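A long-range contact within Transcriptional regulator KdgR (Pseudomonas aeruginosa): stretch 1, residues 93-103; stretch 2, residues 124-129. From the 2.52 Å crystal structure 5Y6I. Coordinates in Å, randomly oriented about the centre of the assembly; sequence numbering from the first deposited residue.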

# COMPACT_ATOMS: atom_id res chain seq x y z
N VAL A 93 -7.02 7.12 -1.09
CA VAL A 93 -7.58 7.55 -2.35
C VAL A 93 -8.63 8.64 -2.14
O VAL A 93 -8.88 9.43 -3.04
CB VAL A 93 -8.17 6.35 -3.12
CG1 VAL A 93 -9.46 5.88 -2.46
CG2 VAL A 93 -8.36 6.69 -4.59
N LEU A 94 -9.23 8.71 -0.96
CA LEU A 94 -10.23 9.76 -0.75
C LEU A 94 -9.56 11.12 -0.67
O LEU A 94 -10.09 12.11 -1.18
CB LEU A 94 -11.05 9.48 0.50
CG LEU A 94 -12.40 8.83 0.17
CD1 LEU A 94 -12.23 7.54 -0.63
CD2 LEU A 94 -13.25 8.60 1.42
N LYS A 95 -8.38 11.18 -0.04
CA LYS A 95 -7.58 12.41 -0.03
C LYS A 95 -7.07 12.74 -1.43
O LYS A 95 -7.38 13.81 -1.97
CB LYS A 95 -6.41 12.26 0.96
CG LYS A 95 -5.43 13.45 1.01
CD LYS A 95 -4.09 13.14 0.31
CE LYS A 95 -3.44 14.42 -0.23
NZ LYS A 95 -2.31 14.19 -1.18
N SER A 96 -6.32 11.82 -2.04
CA SER A 96 -5.63 12.14 -3.29
C SER A 96 -6.61 12.47 -4.42
O SER A 96 -6.24 13.19 -5.36
CB SER A 96 -4.73 10.98 -3.74
OG SER A 96 -4.15 10.28 -2.64
N ALA A 97 -7.83 11.94 -4.37
CA ALA A 97 -8.76 12.10 -5.49
C ALA A 97 -9.57 13.39 -5.43
O ALA A 97 -10.05 13.85 -6.47
CB ALA A 97 -9.71 10.92 -5.57
N ALA A 98 -9.72 13.97 -4.23
CA ALA A 98 -10.71 15.01 -4.02
C ALA A 98 -10.51 16.20 -4.96
O ALA A 98 -11.49 16.72 -5.53
CB ALA A 98 -10.69 15.45 -2.56
N ALA A 99 -9.26 16.65 -5.16
CA ALA A 99 -9.04 17.78 -6.06
C ALA A 99 -9.24 17.40 -7.52
O ALA A 99 -10.01 18.09 -8.21
CB ALA A 99 -7.66 18.40 -5.83
N PRO A 100 -8.61 16.36 -8.06
CA PRO A 100 -8.79 16.07 -9.49
C PRO A 100 -10.23 15.71 -9.87
O PRO A 100 -10.62 15.94 -11.03
CB PRO A 100 -7.83 14.90 -9.74
CG PRO A 100 -6.79 15.03 -8.65
CD PRO A 100 -7.56 15.50 -7.46
N LEU A 101 -11.02 15.16 -8.95
CA LEU A 101 -12.43 14.93 -9.22
C LEU A 101 -13.14 16.24 -9.55
O LEU A 101 -13.87 16.35 -10.54
CB LEU A 101 -13.10 14.26 -8.01
CG LEU A 101 -14.57 13.84 -8.20
CD1 LEU A 101 -14.72 12.61 -9.08
CD2 LEU A 101 -15.28 13.61 -6.88
N ALA A 102 -12.89 17.26 -8.73
CA ALA A 102 -13.54 18.55 -8.93
C ALA A 102 -13.03 19.22 -10.20
O ALA A 102 -13.79 19.91 -10.90
CB ALA A 102 -13.30 19.42 -7.71
N GLU A 103 -11.75 19.02 -10.52
CA GLU A 103 -11.22 19.56 -11.77
C GLU A 103 -11.84 18.85 -12.96
O GLU A 103 -12.23 19.51 -13.93
CB GLU A 103 -9.69 19.45 -11.77
CG GLU A 103 -9.09 20.05 -10.49
CD GLU A 103 -7.56 19.97 -10.39
OE1 GLU A 103 -6.94 21.03 -10.17
OE2 GLU A 103 -6.99 18.87 -10.51
N VAL A 124 -20.90 4.76 -3.57
CA VAL A 124 -20.52 6.13 -3.93
C VAL A 124 -20.22 6.90 -2.65
O VAL A 124 -21.08 7.04 -1.78
CB VAL A 124 -21.61 6.81 -4.76
CG1 VAL A 124 -21.27 8.28 -5.02
CG2 VAL A 124 -21.85 6.03 -6.06
N VAL A 125 -18.99 7.40 -2.53
CA VAL A 125 -18.53 8.05 -1.31
C VAL A 125 -18.22 9.52 -1.50
O VAL A 125 -17.86 10.19 -0.52
CB VAL A 125 -17.31 7.33 -0.71
CG1 VAL A 125 -17.71 5.93 -0.22
CG2 VAL A 125 -16.18 7.28 -1.72
N GLN A 126 -18.36 10.05 -2.71
CA GLN A 126 -17.94 11.42 -2.97
C GLN A 126 -18.39 11.82 -4.38
O GLN A 126 -18.24 11.04 -5.32
CB GLN A 126 -16.42 11.52 -2.79
CG GLN A 126 -15.67 12.44 -3.68
CD GLN A 126 -14.22 12.63 -3.21
OE1 GLN A 126 -13.69 11.84 -2.43
NE2 GLN A 126 -13.58 13.69 -3.68
N VAL A 127 -18.95 13.04 -4.51
CA VAL A 127 -19.67 13.44 -5.72
C VAL A 127 -19.42 14.90 -6.04
O VAL A 127 -19.64 15.78 -5.20
CB VAL A 127 -21.19 13.22 -5.58
CG1 VAL A 127 -21.96 13.99 -6.66
CG2 VAL A 127 -21.51 11.78 -5.61
N GLU A 128 -19.05 15.18 -7.29
CA GLU A 128 -18.96 16.55 -7.78
C GLU A 128 -20.04 16.75 -8.83
O GLU A 128 -19.96 16.17 -9.92
CB GLU A 128 -17.58 16.86 -8.36
CG GLU A 128 -16.47 17.10 -7.33
CD GLU A 128 -16.73 18.28 -6.41
OE1 GLU A 128 -17.54 19.17 -6.75
OE2 GLU A 128 -16.10 18.32 -5.35
N GLN A 129 -21.05 17.56 -8.52
CA GLN A 129 -22.18 17.69 -9.42
C GLN A 129 -21.90 18.71 -10.52
O GLN A 129 -21.04 19.58 -10.39
CB GLN A 129 -23.44 18.08 -8.65
CG GLN A 129 -23.73 17.22 -7.43
CD GLN A 129 -25.10 17.50 -6.86
OE1 GLN A 129 -25.70 18.54 -7.15
NE2 GLN A 129 -25.61 16.59 -6.03

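The striking feature of this contact is that polar side chains carry most of one side of it, yet no hydrogen bond or salt bridge crosses between the stretches. Gln126 and Glu128 of the strand lie against a helix face made of Leu94, Ala98, Leu101 and Ala102; Gln126 brings it both CG and an amide left unpaired here, Glu128 mainly CG. The helix and strand run in nearly the same direction, their axes 26° apart and 8.5 Å from each other at closest approach.

Gln126 is the centre of the contact and has the largest area covered. Its CA-to-CB bond points toward the helix, and its chi1 of 145° lies between the usual wells, while chi2 is t, so the chain reaches straight at the helix, ending over Ala98. Along the way its CG lies 3.4 Å from Leu101 CD2, a close methyl-to-methylene packing. At its end, NE2 comes within 3.2 Å of Ala98 CA and 3.6 Å of Ala98 CB. These are contacts with carbon, and the small alanine side chain leaves the amide room to approach the helix backbone. Gln126 OE1 is 3.8 Å from Leu94 O, but both are acceptors, so the two oxygens cannot bond to each other.

Leu101 points toward the strand and is buried. With chi1 t and chi2 p, its CD2 methyl reaches both polar residues, touching Glu128 CG at 3.7 Å as well as Gln126 CG. A leucine suits this place because it is apolar and long enough to set one methyl against both methylenes. Val127 points away, so from Gln126 to Glu128 the strand alternates; Val125, with a psi of -1°, breaks the pattern and points toward the helix as well.

Chi1 m places Glu128 CG 3.6 Å from Ala102 CA, and chi2 m then sets the direction of the carboxylate. The short side chain of Ala102 permits this approach, and the backbones are correspondingly near, with Ala102 CA 5.9 Å from Glu128 CA; between Ala98 CA and Gln126 CA the spacing is 8.1 Å. The carboxylate finds no polar partner on this helix face: Glu128 OE2 lies 3.8 Å from Ala102 CB.

At the other end, Leu94 CD1 and Val125 CG2 meet at 4.1 Å in a purely apolar contact. Leu94 leaves its backbone sideways, but its longer side chain brings its end nearer the strand, where the compact Val125 points toward it.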